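PDB 4LQ8: Sca-family protein, which is the N-terminal head part of Sca4 (surface cell antigen 4), probably acting in rickettsial adhesion to, or interaction with, host-cell proteins. Local coordinates for residues Y311-M315 and V326-Q330. Numbering follows the deposited sequence.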
loop_
_atom_site.group_PDB
_atom_site.type_symbol
_atom_site.label_atom_id
_atom_site.label_comp_id
_atom_site.label_asym_id
_atom_site.label_seq_id
_atom_site.Cartn_x
_atom_site.Cartn_y
_atom_site.Cartn_z
ATOM N N TYR A 311 5.764 2.869 -7.615
ATOM C CA TYR A 311 4.431 3.141 -7.093
ATOM C C TYR A 311 3.542 3.777 -8.164
ATOM O O TYR A 311 2.418 3.315 -8.352
ATOM C CB TYR A 311 4.515 4.047 -5.864
ATOM C CG TYR A 311 3.156 4.376 -5.288
ATOM C CD1 TYR A 311 2.448 3.436 -4.539
ATOM C CD2 TYR A 311 2.577 5.632 -5.481
ATOM C CE1 TYR A 311 1.204 3.741 -3.986
ATOM C CE2 TYR A 311 1.339 5.948 -4.919
ATOM C CZ TYR A 311 0.655 4.995 -4.183
ATOM O OH TYR A 311 -0.563 5.277 -3.633
ATOM N N LYS A 312 4.054 4.806 -8.884
ATOM C CA LYS A 312 3.323 5.451 -9.983
ATOM C C LYS A 312 3.012 4.465 -11.126
ATOM O O LYS A 312 1.908 4.493 -11.650
ATOM C CB LYS A 312 4.080 6.697 -10.518
ATOM C CG LYS A 312 4.306 7.805 -9.457
ATOM C CD LYS A 312 3.027 8.426 -8.842
ATOM C CE LYS A 312 3.324 9.294 -7.611
ATOM N NZ LYS A 312 2.166 10.149 -7.212
ATOM N N GLU A 313 3.957 3.591 -11.496
ATOM C CA GLU A 313 3.731 2.570 -12.537
ATOM C C GLU A 313 2.626 1.585 -12.105
ATOM O O GLU A 313 1.776 1.220 -12.922
ATOM C CB GLU A 313 4.995 1.744 -12.781
ATOM C CG GLU A 313 5.962 2.292 -13.801
ATOM C CD GLU A 313 7.287 1.542 -13.834
ATOM O OE1 GLU A 313 7.311 0.336 -13.486
ATOM O OE2 GLU A 313 8.309 2.174 -14.189
ATOM N N MET A 314 2.665 1.140 -10.822
ATOM C CA MET A 314 1.675 0.214 -10.255
ATOM C C MET A 314 0.332 0.899 -10.150
ATOM O O MET A 314 -0.668 0.305 -10.530
ATOM C CB MET A 314 2.133 -0.335 -8.891
ATOM C CG MET A 314 3.342 -1.228 -8.998
ATOM S SD MET A 314 3.901 -1.821 -7.395
ATOM C CE MET A 314 2.924 -3.350 -7.263
ATOM N N MET A 315 0.300 2.159 -9.688
ATOM C CA MET A 315 -0.952 2.933 -9.609
ATOM C C MET A 315 -1.595 3.033 -11.004
ATOM O O MET A 315 -2.775 2.718 -11.147
ATOM C CB MET A 315 -0.728 4.324 -8.990
ATOM C CG MET A 315 -0.756 4.314 -7.461
ATOM S SD MET A 315 -2.250 3.569 -6.688
ATOM C CE MET A 315 -3.513 4.728 -7.262
ATOM N N VAL A 326 -6.621 4.559 -4.578
ATOM C CA VAL A 326 -6.488 5.983 -4.856
ATOM C C VAL A 326 -5.086 6.383 -4.370
ATOM O O VAL A 326 -4.560 5.779 -3.423
ATOM C CB VAL A 326 -7.670 6.838 -4.316
ATOM C CG1 VAL A 326 -8.942 6.498 -5.080
ATOM C CG2 VAL A 326 -7.877 6.606 -2.826
ATOM N N ASP A 327 -4.465 7.337 -5.053
ATOM C CA ASP A 327 -3.065 7.699 -4.835
ATOM C C ASP A 327 -2.730 8.075 -3.368
ATOM O O ASP A 327 -1.877 7.408 -2.753
ATOM C CB ASP A 327 -2.593 8.762 -5.837
ATOM C CG ASP A 327 -1.107 8.965 -5.767
ATOM O OD1 ASP A 327 -0.629 9.423 -4.726
ATOM O OD2 ASP A 327 -0.415 8.566 -6.710
ATOM N N LEU A 328 -3.357 9.108 -2.826
ATOM C CA LEU A 328 -3.154 9.556 -1.422
ATOM C C LEU A 328 -1.665 9.567 -0.969
ATOM O O LEU A 328 -1.319 9.010 0.077
ATOM C CB LEU A 328 -4.036 8.739 -0.433
ATOM C CG LEU A 328 -5.550 8.653 -0.708
ATOM C CD1 LEU A 328 -6.252 7.830 0.380
ATOM C CD2 LEU A 328 -6.180 10.056 -0.794
ATOM N N SER A 329 -0.787 10.174 -1.781
ATOM C CA SER A 329 0.639 10.217 -1.480
ATOM C C SER A 329 1.257 11.588 -1.694
ATOM O O SER A 329 0.704 12.415 -2.415
ATOM C CB SER A 329 1.402 9.135 -2.245
ATOM O OG SER A 329 1.661 9.571 -3.567
ATOM N N GLN A 330 2.371 11.859 -1.009
ATOM C CA GLN A 330 3.036 13.157 -1.115
ATOM C C GLN A 330 4.550 12.970 -1.047
ATOM O O GLN A 330 5.049 12.305 -0.137
ATOM C CB GLN A 330 2.595 14.129 0.023
ATOM C CG GLN A 330 1.084 14.390 0.192
ATOM C CD GLN A 330 0.373 13.401 1.109
ATOM O OE1 GLN A 330 0.756 13.192 2.269
ATOM N NE2 GLN A 330 -0.721 12.812 0.626
HETATM O O HOH W 1 3.035 11.701 -4.937
#
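Y311 and D327 meet where helix 308-320 packs against the loop that leads into strand 329-332, a helix-loop-strand unit in which the returning strand pairs parallel with strand 282-285 of a mixed sheet. The tyrosine lies with CG anti to its own backbone N (chi1 179°), which carries the ring across to the loop, and OH donates to the backbone O of D327 at 2.7 Å. A C=O...donor angle of 127°, with the donor in the carbonyl plane, identifies a lone pair of that oxygen as the acceptor. The side chain of D327 comes back beside the same ring: ring and carboxylate planes are nearly perpendicular, and OD2 lies 3.6 Å from CE2 of Y311.

K312, one residue further along the helix, reaches the carboxylate at about a right angle to the aspartate side chain. Its NZ forms a salt bridge with OD2 of D327 at 3.1 Å, on the syn side but 32° out of the carboxylate plane. The other oxygen is engaged from the start of the strand, where S329 OG donates to D327 OD1 at 2.6 Å on its syn lone pair. With each oxygen bonded separately, rotation of the carboxylate should be restricted, and the nearby ammonium group would be expected to favour its ionised form.

M315, a turn after Y311, places CG over one face of the tyrosine ring, 3.6 Å above the plane and offset toward the rim. Bends at chi2 and chi3 direct its CE to the loop backbone, 3.5 Å from D327 N. F284 and I276 also touch the buried Y311, tying this junction to the sheet. At the polar margin one water accepts from K312 NZ and donates to S329 OG, each at 2.9 Å.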